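Tyrosine specific protein phosphatase (Trypanosoma cruzi, PDB 4AZ1) probably removes phosphate from phosphotyrosine residues of proteins, acting as a protein tyrosine phosphatase. Local coordinates at residues Glu58-Pro63 against Asn78-Asp83; Lys89-Gln94 against Pro221-Cys226; Cys149-Ser154 against Leu174-Ala179; Met107-Lys112 against Ala179-His184. All coordinates share one frame; numbering follows the deposited sequence.

Contact 1 (Glu58-Pro63 against Asn78-Asp83). With FMT (formic acid), chain H.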
loop_
_atom_site.group_PDB
_atom_site.type_symbol
_atom_site.label_atom_id
_atom_site.label_comp_id
_atom_site.label_asym_id
_atom_site.label_seq_id
_atom_site.Cartn_x
_atom_site.Cartn_y
_atom_site.Cartn_z
ATOM N N GLU A 58 12.729 18.346 5.713
ATOM C CA GLU A 58 12.265 18.042 7.058
ATOM C C GLU A 58 11.367 19.146 7.612
ATOM O O GLU A 58 10.316 18.875 8.193
ATOM C CB GLU A 58 13.471 17.859 7.985
ATOM C CG GLU A 58 13.131 17.317 9.361
ATOM C CD GLU A 58 12.584 15.900 9.302
ATOM O OE1 GLU A 58 13.026 15.125 8.423
ATOM O OE2 GLU A 58 11.719 15.559 10.140
ATOM N N ALA A 59 11.789 20.394 7.426
ATOM C CA ALA A 59 11.115 21.543 8.032
ATOM C C ALA A 59 9.644 21.673 7.647
ATOM O O ALA A 59 8.843 22.178 8.430
ATOM C CB ALA A 59 11.855 22.821 7.687
ATOM N N THR A 60 9.302 21.235 6.437
ATOM C CA THR A 60 7.944 21.370 5.932
ATOM C C THR A 60 7.335 20.010 5.577
ATOM O O THR A 60 6.335 19.928 4.854
ATOM C CB THR A 60 7.909 22.290 4.698
ATOM O OG1 THR A 60 8.727 21.732 3.668
ATOM C CG2 THR A 60 8.427 23.681 5.047
ATOM N N LEU A 61 7.939 18.946 6.097
ATOM C CA LEU A 61 7.475 17.587 5.826
ATOM C C LEU A 61 6.009 17.418 6.244
ATOM O O LEU A 61 5.635 17.770 7.359
ATOM C CB LEU A 61 8.355 16.578 6.569
ATOM C CG LEU A 61 7.983 15.101 6.392
ATOM C CD1 LEU A 61 8.266 14.659 4.966
ATOM C CD2 LEU A 61 8.744 14.252 7.360
ATOM N N TYR A 62 5.176 16.909 5.343
ATOM C CA TYR A 62 3.756 16.734 5.641
ATOM C C TYR A 62 3.443 15.247 5.785
ATOM O O TYR A 62 3.933 14.433 5.000
ATOM C CB TYR A 62 2.880 17.376 4.549
ATOM C CG TYR A 62 1.402 17.458 4.920
ATOM C CD1 TYR A 62 0.916 18.516 5.686
ATOM C CD2 TYR A 62 0.498 16.478 4.506
ATOM C CE1 TYR A 62 -0.428 18.599 6.031
ATOM C CE2 TYR A 62 -0.843 16.554 4.845
ATOM C CZ TYR A 62 -1.302 17.616 5.608
ATOM O OH TYR A 62 -2.635 17.694 5.952
ATOM N N PRO A 63 2.609 14.890 6.772
ATOM C CA PRO A 63 1.867 15.777 7.680
ATOM C C PRO A 63 2.570 16.127 8.993
ATOM O O PRO A 63 1.907 16.675 9.876
ATOM C CB PRO A 63 0.631 14.941 8.012
ATOM C CG PRO A 63 1.174 13.554 8.067
ATOM C CD PRO A 63 2.198 13.484 6.940
ATOM N N ASN A 78 6.353 11.075 0.970
ATOM C CA ASN A 78 7.416 11.968 0.511
ATOM C C ASN A 78 6.726 13.246 0.033
ATOM O O ASN A 78 6.406 13.383 -1.155
ATOM C CB ASN A 78 8.185 11.293 -0.626
ATOM C CG ASN A 78 9.371 12.097 -1.110
ATOM O OD1 ASN A 78 9.324 13.325 -1.199
ATOM N ND2 ASN A 78 10.443 11.395 -1.457
ATOM N N GLY A 79 6.447 14.160 0.963
ATOM C CA GLY A 79 5.667 15.340 0.620
ATOM C C GLY A 79 5.882 16.519 1.544
ATOM O O GLY A 79 6.325 16.357 2.684
ATOM N N ASN A 80 5.565 17.715 1.055
ATOM C CA ASN A 80 5.754 18.926 1.845
ATOM C C ASN A 80 4.551 19.848 1.764
ATOM O O ASN A 80 3.857 19.897 0.738
ATOM C CB ASN A 80 6.992 19.686 1.377
ATOM C CG ASN A 80 8.268 18.886 1.547
ATOM O OD1 ASN A 80 8.664 18.136 0.650
ATOM N ND2 ASN A 80 8.930 19.054 2.696
ATOM N N LEU A 81 4.317 20.581 2.848
ATOM C CA LEU A 81 3.256 21.583 2.902
ATOM C C LEU A 81 3.711 22.830 2.148
ATOM O O LEU A 81 4.705 23.436 2.509
ATOM C CB LEU A 81 2.960 21.964 4.359
ATOM C CG LEU A 81 1.757 22.881 4.590
ATOM C CD1 LEU A 81 0.507 22.221 4.070
ATOM C CD2 LEU A 81 1.573 23.266 6.067
ATOM N N ILE A 82 3.000 23.216 1.096
ATOM C CA ILE A 82 3.366 24.449 0.418
ATOM C C ILE A 82 2.437 25.582 0.821
ATOM O O ILE A 82 1.231 25.507 0.593
ATOM C CB ILE A 82 3.348 24.296 -1.103
ATOM C CG1 ILE A 82 4.101 23.022 -1.517
ATOM C CG2 ILE A 82 3.962 25.551 -1.757
ATOM C CD1 ILE A 82 5.601 23.086 -1.286
ATOM N N ASP A 83 3.002 26.634 1.407
ATOM C CA ASP A 83 2.218 27.779 1.854
ATOM C C ASP A 83 2.786 29.048 1.218
ATOM O O ASP A 83 3.948 29.396 1.443
ATOM C CB ASP A 83 2.263 27.876 3.387
ATOM C CG ASP A 83 1.461 29.060 3.944
ATOM O OD1 ASP A 83 0.346 29.355 3.445
ATOM O OD2 ASP A 83 1.949 29.690 4.907
HETATM C C FMT H . 3.644 9.572 -1.258
HETATM O O1 FMT H . 4.714 9.443 -0.646
HETATM O O2 FMT H . 3.115 10.651 -1.566
#
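Thr60 meets the strand 79-82 with both its backbone and its side chain. Its carbonyl O takes the amide of Leu81 in a bond of 2.9 Å between Leu81 N and Thr60 O. Two residues further on, Tyr62 N reaches Gly79 O, also at 2.9 Å and almost straight, so that Leu61 and Asn80 form a single beta bridge. The side chains of Thr60 and Asn80 cross at about a right angle: Asn80 ND2 gives a bent bond to Thr60 OG1 (2.9 Å, 132° at the hydrogen), with the oxygen tilted from the amide plane. A chi1 of 60° sets OG1 between the backbone N and the carbonyl carbon of Thr60. Beyond these bonds, Leu61 CD1 lies 3.4 Å from Gly79 O, and Tyr62 CD1 touches Leu81 CD1 at 4.1 Å, while Pro63 CB sits over the centre of one face of the Tyr62 ring. In the second shell, Gln266 O bonds Thr60 OG1 and Arg267 NH1 bonds Asn80 OD1. The principle illustrated is a loop docked on an outermost strand of the central sheet: two amides are satisfied by carbonyls across the contact, and the polar side chains of Thr60 and the buried Asn80 are tied into a network continuing to Gln266 and Arg267.

Contact 2 (Lys89-Gln94 against Pro221-Cys226). With FMT (formic acid), chain H.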
loop_
_atom_site.group_PDB
_atom_site.type_symbol
_atom_site.label_atom_id
_atom_site.label_comp_id
_atom_site.label_asym_id
_atom_site.label_seq_id
_atom_site.Cartn_x
_atom_site.Cartn_y
_atom_site.Cartn_z
ATOM N N LYS A 89 -3.493 26.203 0.723
ATOM C CA LYS A 89 -2.193 25.576 0.913
ATOM C C LYS A 89 -2.234 24.282 0.131
ATOM O O LYS A 89 -3.316 23.793 -0.232
ATOM C CB LYS A 89 -1.945 25.246 2.388
ATOM C CG LYS A 89 -1.993 26.432 3.326
ATOM C CD LYS A 89 -1.348 26.071 4.660
ATOM C CE LYS A 89 -1.440 27.223 5.657
ATOM N NZ LYS A 89 -0.571 27.005 6.858
ATOM N N PHE A 90 -1.060 23.715 -0.121
ATOM C CA PHE A 90 -0.976 22.526 -0.940
ATOM C C PHE A 90 -0.081 21.507 -0.271
ATOM O O PHE A 90 0.794 21.865 0.522
ATOM C CB PHE A 90 -0.437 22.904 -2.318
ATOM C CG PHE A 90 -1.367 23.795 -3.086
ATOM C CD1 PHE A 90 -1.311 25.182 -2.937
ATOM C CD2 PHE A 90 -2.337 23.246 -3.925
ATOM C CE1 PHE A 90 -2.193 26.006 -3.633
ATOM C CE2 PHE A 90 -3.223 24.064 -4.626
ATOM C CZ PHE A 90 -3.151 25.448 -4.479
ATOM N N VAL A 91 -0.324 20.236 -0.563
ATOM C CA VAL A 91 0.643 19.204 -0.237
ATOM C C VAL A 91 1.235 18.715 -1.547
ATOM O O VAL A 91 0.557 18.060 -2.349
ATOM C CB VAL A 91 0.012 18.038 0.551
ATOM C CG1 VAL A 91 1.050 16.967 0.810
ATOM C CG2 VAL A 91 -0.549 18.546 1.881
ATOM N N ALA A 92 2.493 19.073 -1.788
ATOM C CA ALA A 92 3.181 18.601 -2.985
ATOM C C ALA A 92 3.881 17.301 -2.612
ATOM O O ALA A 92 4.696 17.282 -1.690
ATOM C CB ALA A 92 4.202 19.645 -3.480
ATOM N N CYS A 93 3.584 16.211 -3.312
ATOM C CA CYS A 93 4.191 14.940 -2.930
ATOM C C CYS A 93 4.385 14.053 -4.126
ATOM O O CYS A 93 3.885 14.354 -5.212
ATOM C CB CYS A 93 3.337 14.231 -1.870
ATOM S SG CYS A 93 1.664 13.850 -2.442
ATOM N N GLN A 94 5.138 12.975 -3.942
ATOM C CA GLN A 94 5.383 12.024 -5.029
ATOM C C GLN A 94 4.132 11.175 -5.207
ATOM O O GLN A 94 3.214 11.207 -4.361
ATOM C CB GLN A 94 6.554 11.099 -4.659
ATOM C CG GLN A 94 6.205 10.205 -3.462
ATOM C CD GLN A 94 7.278 9.179 -3.115
ATOM O OE1 GLN A 94 8.395 9.208 -3.640
ATOM N NE2 GLN A 94 6.937 8.267 -2.216
ATOM N N PRO A 221 -5.470 21.382 3.084
ATOM C CA PRO A 221 -4.621 21.607 1.911
ATOM C C PRO A 221 -5.071 20.726 0.748
ATOM O O PRO A 221 -5.640 19.645 0.960
ATOM C CB PRO A 221 -3.235 21.147 2.375
ATOM C CG PRO A 221 -3.375 20.760 3.831
ATOM C CD PRO A 221 -4.817 20.529 4.094
ATOM N N VAL A 222 -4.828 21.193 -0.471
ATOM C CA VAL A 222 -5.061 20.382 -1.660
ATOM C C VAL A 222 -3.824 19.523 -1.932
ATOM O O VAL A 222 -2.711 20.047 -2.007
ATOM C CB VAL A 222 -5.303 21.271 -2.883
ATOM C CG1 VAL A 222 -5.324 20.425 -4.153
ATOM C CG2 VAL A 222 -6.599 22.063 -2.707
ATOM N N VAL A 223 -4.002 18.214 -2.072
ATOM C CA VAL A 223 -2.875 17.342 -2.394
ATOM C C VAL A 223 -2.623 17.326 -3.906
ATOM O O VAL A 223 -3.552 17.123 -4.692
ATOM C CB VAL A 223 -3.093 15.905 -1.885
ATOM C CG1 VAL A 223 -2.032 14.948 -2.472
ATOM C CG2 VAL A 223 -3.065 15.867 -0.357
ATOM N N VAL A 224 -1.370 17.545 -4.309
ATOM C CA VAL A 224 -0.991 17.518 -5.725
ATOM C C VAL A 224 0.225 16.616 -5.940
ATOM O O VAL A 224 1.241 16.777 -5.264
ATOM C CB VAL A 224 -0.632 18.931 -6.228
ATOM C CG1 VAL A 224 -0.408 18.917 -7.739
ATOM C CG2 VAL A 224 -1.714 19.912 -5.857
ATOM N N HIS A 225 0.134 15.668 -6.869
ATOM C CA HIS A 225 1.304 14.842 -7.156
ATOM C C HIS A 225 1.437 14.560 -8.637
ATOM O O HIS A 225 0.445 14.524 -9.355
ATOM C CB HIS A 225 1.277 13.517 -6.372
ATOM C CG HIS A 225 0.250 12.544 -6.847
ATOM N ND1 HIS A 225 0.535 11.529 -7.735
ATOM C CD2 HIS A 225 -1.069 12.413 -6.534
ATOM C CE1 HIS A 225 -0.557 10.810 -7.948
ATOM N NE2 HIS A 225 -1.544 11.333 -7.239
ATOM N N CYS A 226 2.677 14.399 -9.087
ATOM C CA CYS A 226 2.946 13.852 -10.409
ATOM C C CYS A 226 3.659 12.536 -10.163
ATOM O O CYS A 226 3.111 11.689 -9.458
ATOM C CB CYS A 226 3.765 14.815 -11.262
ATOM S SG CYS A 226 5.129 15.634 -10.415
HETATM C C FMT H . 3.644 9.572 -1.258
HETATM O O1 FMT H . 4.714 9.443 -0.646
HETATM O O2 FMT H . 3.115 10.651 -1.566
#
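Phe90 lies beside Val222, the two side chains pointing the same way from neighbouring parallel strands. Phe90 CB stands 3.7 Å from Val222 O. A chi1 of -65° then puts CG beside the backbone N, anti to the carbonyl carbon, and the ring passes obliquely by the valines: Phe90 CD2 is 3.7 Å from Val222 CB and 3.9 Å from Val224 CG2, and CE2 stays close to Val222 CB. Farther out, Tyr240 meets the ring edge-to-face, and Ile237 of helix 232-247 packs on it. On the other side of the sheet Val91 CG2 rests on Pro221 CB at 3.8 Å, and Cys93 SG touches Val223 CG1. Between the two layers runs a parallel ladder, in which Val91 donates to Val222 O and receives Val224 N at 2.8 Å from Val91 O. Strand 222-225 leads into the HCX5R signature of protein tyrosine phosphatases, here beginning His225-Cys226. His225 ND1 bonds a lone pair of Cys226 O at 3.1 Å, close to the ring plane, and NE2 pairs with Tyr133. Apolar side chains thus pack on both faces of the ladder, while bonds at both ring nitrogens fix the rotation of the imidazole where the strand enters the signature loop.

Contact 3 (Cys149-Ser154 against Leu174-Ala179)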
loop_
_atom_site.group_PDB
_atom_site.type_symbol
_atom_site.label_atom_id
_atom_site.label_comp_id
_atom_site.label_asym_id
_atom_site.label_seq_id
_atom_site.Cartn_x
_atom_site.Cartn_y
_atom_site.Cartn_z
ATOM N N CYS A 149 -3.485 -0.736 9.768
ATOM C CA CYS A 149 -4.736 -1.236 10.346
ATOM C C CYS A 149 -5.941 -1.242 9.399
ATOM O O CYS A 149 -7.084 -1.448 9.834
ATOM C CB CYS A 149 -5.061 -0.517 11.662
ATOM S SG CYS A 149 -3.861 -0.906 12.955
ATOM N N GLY A 150 -5.675 -1.020 8.113
ATOM C CA GLY A 150 -6.666 -1.221 7.073
ATOM C C GLY A 150 -7.533 -0.036 6.693
ATOM O O GLY A 150 -8.167 0.594 7.541
ATOM N N LEU A 151 -7.568 0.262 5.400
ATOM C CA LEU A 151 -8.516 1.236 4.867
ATOM C C LEU A 151 -9.183 0.635 3.644
ATOM O O LEU A 151 -8.597 -0.198 2.937
ATOM C CB LEU A 151 -7.830 2.547 4.477
ATOM C CG LEU A 151 -7.213 3.435 5.564
ATOM C CD1 LEU A 151 -5.687 3.411 5.512
ATOM C CD2 LEU A 151 -7.718 4.864 5.435
ATOM N N THR A 152 -10.417 1.046 3.399
ATOM C CA THR A 152 -11.101 0.671 2.179
ATOM C C THR A 152 -11.358 1.962 1.424
ATOM O O THR A 152 -11.686 2.987 2.030
ATOM C CB THR A 152 -12.413 -0.057 2.489
ATOM O OG1 THR A 152 -12.122 -1.298 3.148
ATOM C CG2 THR A 152 -13.217 -0.331 1.213
ATOM N N ILE A 153 -11.170 1.938 0.111
ATOM C CA ILE A 153 -11.523 3.088 -0.718
ATOM C C ILE A 153 -12.520 2.637 -1.801
ATOM O O ILE A 153 -12.344 1.580 -2.431
ATOM C CB ILE A 153 -10.252 3.802 -1.266
ATOM C CG1 ILE A 153 -10.617 4.984 -2.171
ATOM C CG2 ILE A 153 -9.353 2.837 -1.974
ATOM C CD1 ILE A 153 -9.366 5.792 -2.627
ATOM N N SER A 154 -13.589 3.410 -1.984
ATOM C CA SER A 154 -14.702 2.964 -2.814
ATOM C C SER A 154 -15.144 4.053 -3.760
ATOM O O SER A 154 -14.924 5.243 -3.504
ATOM C CB SER A 154 -15.912 2.577 -1.953
ATOM O OG SER A 154 -15.539 1.777 -0.856
ATOM N N LEU A 174 -14.714 9.586 -4.452
ATOM C CA LEU A 174 -14.268 8.432 -3.699
ATOM C C LEU A 174 -14.691 8.513 -2.234
ATOM O O LEU A 174 -14.960 9.599 -1.699
ATOM C CB LEU A 174 -12.737 8.311 -3.826
ATOM C CG LEU A 174 -12.241 8.052 -5.257
ATOM C CD1 LEU A 174 -10.741 8.305 -5.401
ATOM C CD2 LEU A 174 -12.584 6.616 -5.695
ATOM N N ILE A 175 -14.774 7.355 -1.595
ATOM C CA ILE A 175 -15.068 7.298 -0.172
ATOM C C ILE A 175 -14.006 6.462 0.535
ATOM O O ILE A 175 -13.812 5.281 0.209
ATOM C CB ILE A 175 -16.488 6.724 0.091
ATOM C CG1 ILE A 175 -17.550 7.586 -0.608
ATOM C CG2 ILE A 175 -16.771 6.669 1.571
ATOM C CD1 ILE A 175 -18.992 7.066 -0.442
ATOM N N LEU A 176 -13.296 7.077 1.477
ATOM C CA LEU A 176 -12.330 6.357 2.303
ATOM C C LEU A 176 -12.987 5.959 3.606
ATOM O O LEU A 176 -13.680 6.781 4.229
ATOM C CB LEU A 176 -11.114 7.233 2.598
ATOM C CG LEU A 176 -9.978 7.146 1.587
ATOM C CD1 LEU A 176 -8.951 8.255 1.823
ATOM C CD2 LEU A 176 -9.334 5.784 1.704
ATOM N N GLN A 177 -12.779 4.709 4.025
ATOM C CA GLN A 177 -13.327 4.260 5.292
ATOM C C GLN A 177 -12.385 3.330 6.070
ATOM O O GLN A 177 -11.693 2.494 5.476
ATOM C CB GLN A 177 -14.678 3.572 5.073
ATOM C CG GLN A 177 -15.549 3.573 6.327
ATOM C CD GLN A 177 -16.905 2.914 6.108
ATOM O OE1 GLN A 177 -17.248 2.529 4.986
ATOM N NE2 GLN A 177 -17.679 2.780 7.181
ATOM N N ARG A 178 -12.359 3.501 7.396
ATOM C CA ARG A 178 -11.753 2.539 8.317
ATOM C C ARG A 178 -12.899 1.917 9.088
ATOM O O ARG A 178 -13.932 2.561 9.283
ATOM C CB ARG A 178 -10.814 3.212 9.328
ATOM C CG ARG A 178 -9.777 4.160 8.749
ATOM C CD ARG A 178 -8.794 4.619 9.828
ATOM N NE ARG A 178 -7.662 3.705 9.952
ATOM C CZ ARG A 178 -6.454 3.943 9.451
ATOM N NH1 ARG A 178 -6.208 5.073 8.806
ATOM N NH2 ARG A 178 -5.487 3.054 9.602
ATOM N N ALA A 179 -12.727 0.681 9.543
ATOM C CA ALA A 179 -13.790 0.013 10.293
ATOM C C ALA A 179 -14.144 0.753 11.583
ATOM O O ALA A 179 -13.259 1.220 12.309
ATOM C CB ALA A 179 -13.416 -1.428 10.590
HETATM O O HOH W 1 -14.860 3.100 1.327
#
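Ile175 O is gripped from two directions, by the amide of Ser154, 2.9 Å from Ser154 N, and by a water that donates to it at 2.7 Å from the water oxygen. The same water lies 2.6 Å from Ser154 OG, which is also bonded to Ser142 on the adjoining strand, so a small polar chain runs across three strands. Ser154 O in turn accepts Ile175 N, and the pattern repeats between Thr152 and Gln177, where Thr152 N to Gln177 O is nearly straight at 2.8 Å. Each of these couples is a hydrogen-bonded pair of an antiparallel ladder; Ile153 and Leu176 form the non-hydrogen-bonded pair between them. The ladder is one end of the beta hairpin made by strands 151-164 and 169-177, in the antiparallel part of the mixed central sheet. On one face Ile153 CB meets Leu176 CD2 at 3.7 Å, backed by Phe186, and the side chains of Ile153 and Leu174 cross obliquely, with their CD1 atoms in contact. On the other face Thr152 and Gln177 pack against Phe127 of the second subunit. Next to Gln177, Arg178 bends at chi3 (88°), placing NE, and its guanidinium takes Leu151 over one face: Leu151 CG stands 3.8 Å above the plane, toward the rim, and both methyls, CD1 and CD2, lie 3.7 Å from Arg178 NH1. Cys149 CB comes to the edge of the same group, near its plane, while Tyr109 of helix 101-110 packs on the arginine.

Contact 4 (Met107-Lys112 against Ala179-His184)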
loop_
_atom_site.group_PDB
_atom_site.type_symbol
_atom_site.label_atom_id
_atom_site.label_comp_id
_atom_site.label_asym_id
_atom_site.label_seq_id
_atom_site.Cartn_x
_atom_site.Cartn_y
_atom_site.Cartn_z
ATOM N N MET A 107 -3.167 9.150 5.313
ATOM C CA MET A 107 -2.981 10.593 5.377
ATOM C C MET A 107 -4.231 11.299 4.885
ATOM O O MET A 107 -4.737 12.189 5.566
ATOM C CB MET A 107 -1.772 11.027 4.542
ATOM C CG MET A 107 -1.498 12.531 4.578
ATOM S SD MET A 107 -2.398 13.462 3.299
ATOM C CE MET A 107 -1.886 12.540 1.835
ATOM N N LEU A 108 -4.728 10.897 3.711
ATOM C CA LEU A 108 -5.926 11.508 3.147
ATOM C C LEU A 108 -7.058 11.417 4.148
ATOM O O LEU A 108 -7.836 12.363 4.324
ATOM C CB LEU A 108 -6.352 10.787 1.872
ATOM C CG LEU A 108 -5.433 10.926 0.672
ATOM C CD1 LEU A 108 -6.045 10.200 -0.520
ATOM C CD2 LEU A 108 -5.245 12.419 0.389
ATOM N N TYR A 109 -7.130 10.270 4.817
ATOM C CA TYR A 109 -8.222 9.989 5.723
ATOM C C TYR A 109 -8.114 10.773 7.023
ATOM O O TYR A 109 -9.077 11.408 7.447
ATOM C CB TYR A 109 -8.302 8.489 6.025
ATOM C CG TYR A 109 -9.480 8.152 6.897
ATOM C CD1 TYR A 109 -10.757 8.025 6.352
ATOM C CD2 TYR A 109 -9.331 7.990 8.270
ATOM C CE1 TYR A 109 -11.849 7.735 7.153
ATOM C CE2 TYR A 109 -10.423 7.695 9.079
ATOM C CZ TYR A 109 -11.674 7.567 8.512
ATOM O OH TYR A 109 -12.758 7.278 9.307
ATOM N N GLU A 110 -6.960 10.693 7.676
ATOM C CA GLU A 110 -6.766 11.368 8.958
ATOM C C GLU A 110 -6.805 12.897 8.816
ATOM O O GLU A 110 -7.330 13.594 9.689
ATOM C CB GLU A 110 -5.443 10.933 9.604
ATOM C CG GLU A 110 -5.269 11.409 11.051
ATOM C CD GLU A 110 -3.926 12.077 11.294
ATOM O OE1 GLU A 110 -2.954 11.734 10.588
ATOM O OE2 GLU A 110 -3.847 12.953 12.185
ATOM N N LYS A 111 -6.257 13.408 7.713
ATOM C CA LYS A 111 -6.215 14.850 7.485
ATOM C C LYS A 111 -7.484 15.386 6.830
ATOM O O LYS A 111 -7.626 16.602 6.675
ATOM C CB LYS A 111 -4.982 15.239 6.654
ATOM C CG LYS A 111 -3.683 15.083 7.413
ATOM C CD LYS A 111 -3.713 15.931 8.673
ATOM C CE LYS A 111 -2.492 15.690 9.543
ATOM N NZ LYS A 111 -2.396 16.695 10.665
ATOM N N LYS A 112 -8.396 14.485 6.458
ATOM C CA LYS A 112 -9.673 14.875 5.852
ATOM C C LYS A 112 -9.440 15.671 4.564
ATOM O O LYS A 112 -10.100 16.683 4.306
ATOM C CB LYS A 112 -10.542 15.690 6.835
ATOM C CG LYS A 112 -10.765 15.028 8.202
ATOM C CD LYS A 112 -11.332 13.622 8.060
ATOM C CE LYS A 112 -11.253 12.845 9.382
ATOM N NZ LYS A 112 -11.463 11.378 9.184
ATOM N N ALA A 179 -12.727 0.681 9.543
ATOM C CA ALA A 179 -13.790 0.013 10.293
ATOM C C ALA A 179 -14.144 0.753 11.583
ATOM O O ALA A 179 -13.259 1.220 12.309
ATOM C CB ALA A 179 -13.416 -1.428 10.590
ATOM N N ASP A 180 -15.447 0.859 11.843
ATOM C CA ASP A 180 -15.981 1.518 13.037
ATOM C C ASP A 180 -15.612 3.005 13.140
ATOM O O ASP A 180 -15.593 3.573 14.235
ATOM C CB ASP A 180 -15.579 0.756 14.309
ATOM C CG ASP A 180 -15.883 -0.733 14.223
ATOM O OD1 ASP A 180 -16.865 -1.109 13.544
ATOM O OD2 ASP A 180 -15.135 -1.531 14.829
ATOM N N GLU A 181 -15.325 3.631 11.999
ATOM C CA GLU A 181 -15.090 5.067 11.959
ATOM C C GLU A 181 -15.900 5.705 10.830
ATOM O O GLU A 181 -16.271 5.026 9.875
ATOM C CB GLU A 181 -13.591 5.378 11.814
ATOM C CG GLU A 181 -12.755 4.978 13.026
ATOM C CD GLU A 181 -11.373 5.610 13.027
ATOM O OE1 GLU A 181 -11.238 6.768 12.571
ATOM O OE2 GLU A 181 -10.418 4.947 13.487
ATOM N N PRO A 182 -16.203 7.010 10.945
ATOM C CA PRO A 182 -17.020 7.633 9.898
ATOM C C PRO A 182 -16.293 7.717 8.555
ATOM O O PRO A 182 -15.086 7.984 8.520
ATOM C CB PRO A 182 -17.306 9.033 10.456
ATOM C CG PRO A 182 -16.257 9.266 11.493
ATOM C CD PRO A 182 -15.967 7.922 12.079
ATOM N N PRO A 183 -17.023 7.460 7.457
ATOM C CA PRO A 183 -16.448 7.539 6.108
ATOM C C PRO A 183 -16.009 8.960 5.755
ATOM O O PRO A 183 -16.537 9.924 6.312
ATOM C CB PRO A 183 -17.598 7.089 5.195
ATOM C CG PRO A 183 -18.861 7.219 6.029
ATOM C CD PRO A 183 -18.439 7.031 7.453
ATOM N N HIS A 184 -15.040 9.080 4.854
ATOM C CA HIS A 184 -14.594 10.383 4.385
ATOM C C HIS A 184 -14.625 10.432 2.862
ATOM O O HIS A 184 -13.949 9.637 2.190
ATOM C CB HIS A 184 -13.180 10.707 4.887
ATOM C CG HIS A 184 -12.596 11.951 4.283
ATOM N ND1 HIS A 184 -13.023 13.219 4.627
ATOM C CD2 HIS A 184 -11.633 12.125 3.349
ATOM C CE1 HIS A 184 -12.345 14.115 3.934
ATOM N NE2 HIS A 184 -11.493 13.481 3.151
HETATM O O HOH W 2 -14.588 11.662 8.076
#
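His184 presents one ring face to Lys112, whose CA lies 3.7 Å from the ring centroid and 29° off the normal, a CH-pi contact. Farther along that side chain, Lys112 CD approaches His184 ND1 at 3.8 Å. The other flat group, Tyr109, carries Lys112 NZ over one face, displaced toward the rim, whereas Glu181 OE1 and Pro182 O lie at its edge, near the ring plane. Tyr109 and His184 slide past each other in opposite directions, His184 CB meeting Tyr109 CD1 obliquely at 3.9 Å. Chi1 of -176° sets Tyr109 CG anti to the backbone N; at the far end of the ring the hydroxyl donates to the loop between strands 169-177 and 184-191, with Tyr109 OH 2.6 Å from Pro182 O. Beside this bond, Glu181 CB is 3.3 Å from Tyr109 OH. Lys112 has positive phi and ends helix 101-110 in a Schellman motif. Chi2 of -54° bends its chain at CD; Lys112 NZ bonds Tyr109 O at 3.0 Å and also makes a weak bond to a water that donates to Pro183 O. His184 NE2 bonds Ile113 O, fastening the ring just beyond the helix. At this helix end the amine of Lys112 thus bonds a last-turn carbonyl while the CA of Lys112 packs on the imidazole, and the nearby ammonium group may polarise the tyrosine ring, whose hydroxyl proton is spent on the loop.

Overall arrangement
From the N terminus, contact 1 closes first, folding a loop onto the edge strand 79-82 before contact 2 opens on the neighbouring strand 90-93. The last turn of helix 101-110 then opens contact 4, and contact 3 opens and closes within that span, its last residue, Ala179, being the first of the segment that closes contact 4; their centres are about 7 Å apart. Contact 2 closes last, at 221-226, enclosing contacts 3 and 4. Contacts 1, 2 and 3 all reach the mixed sheet, contact 1 at one edge and contact 3 toward the other. Residues 107-112 of contact 4 bridge these regions: Lys111 touches Tyr62 of contact 1, Leu108 touches Val223 of contact 2, and Tyr109 packs on Arg178 of contact 3.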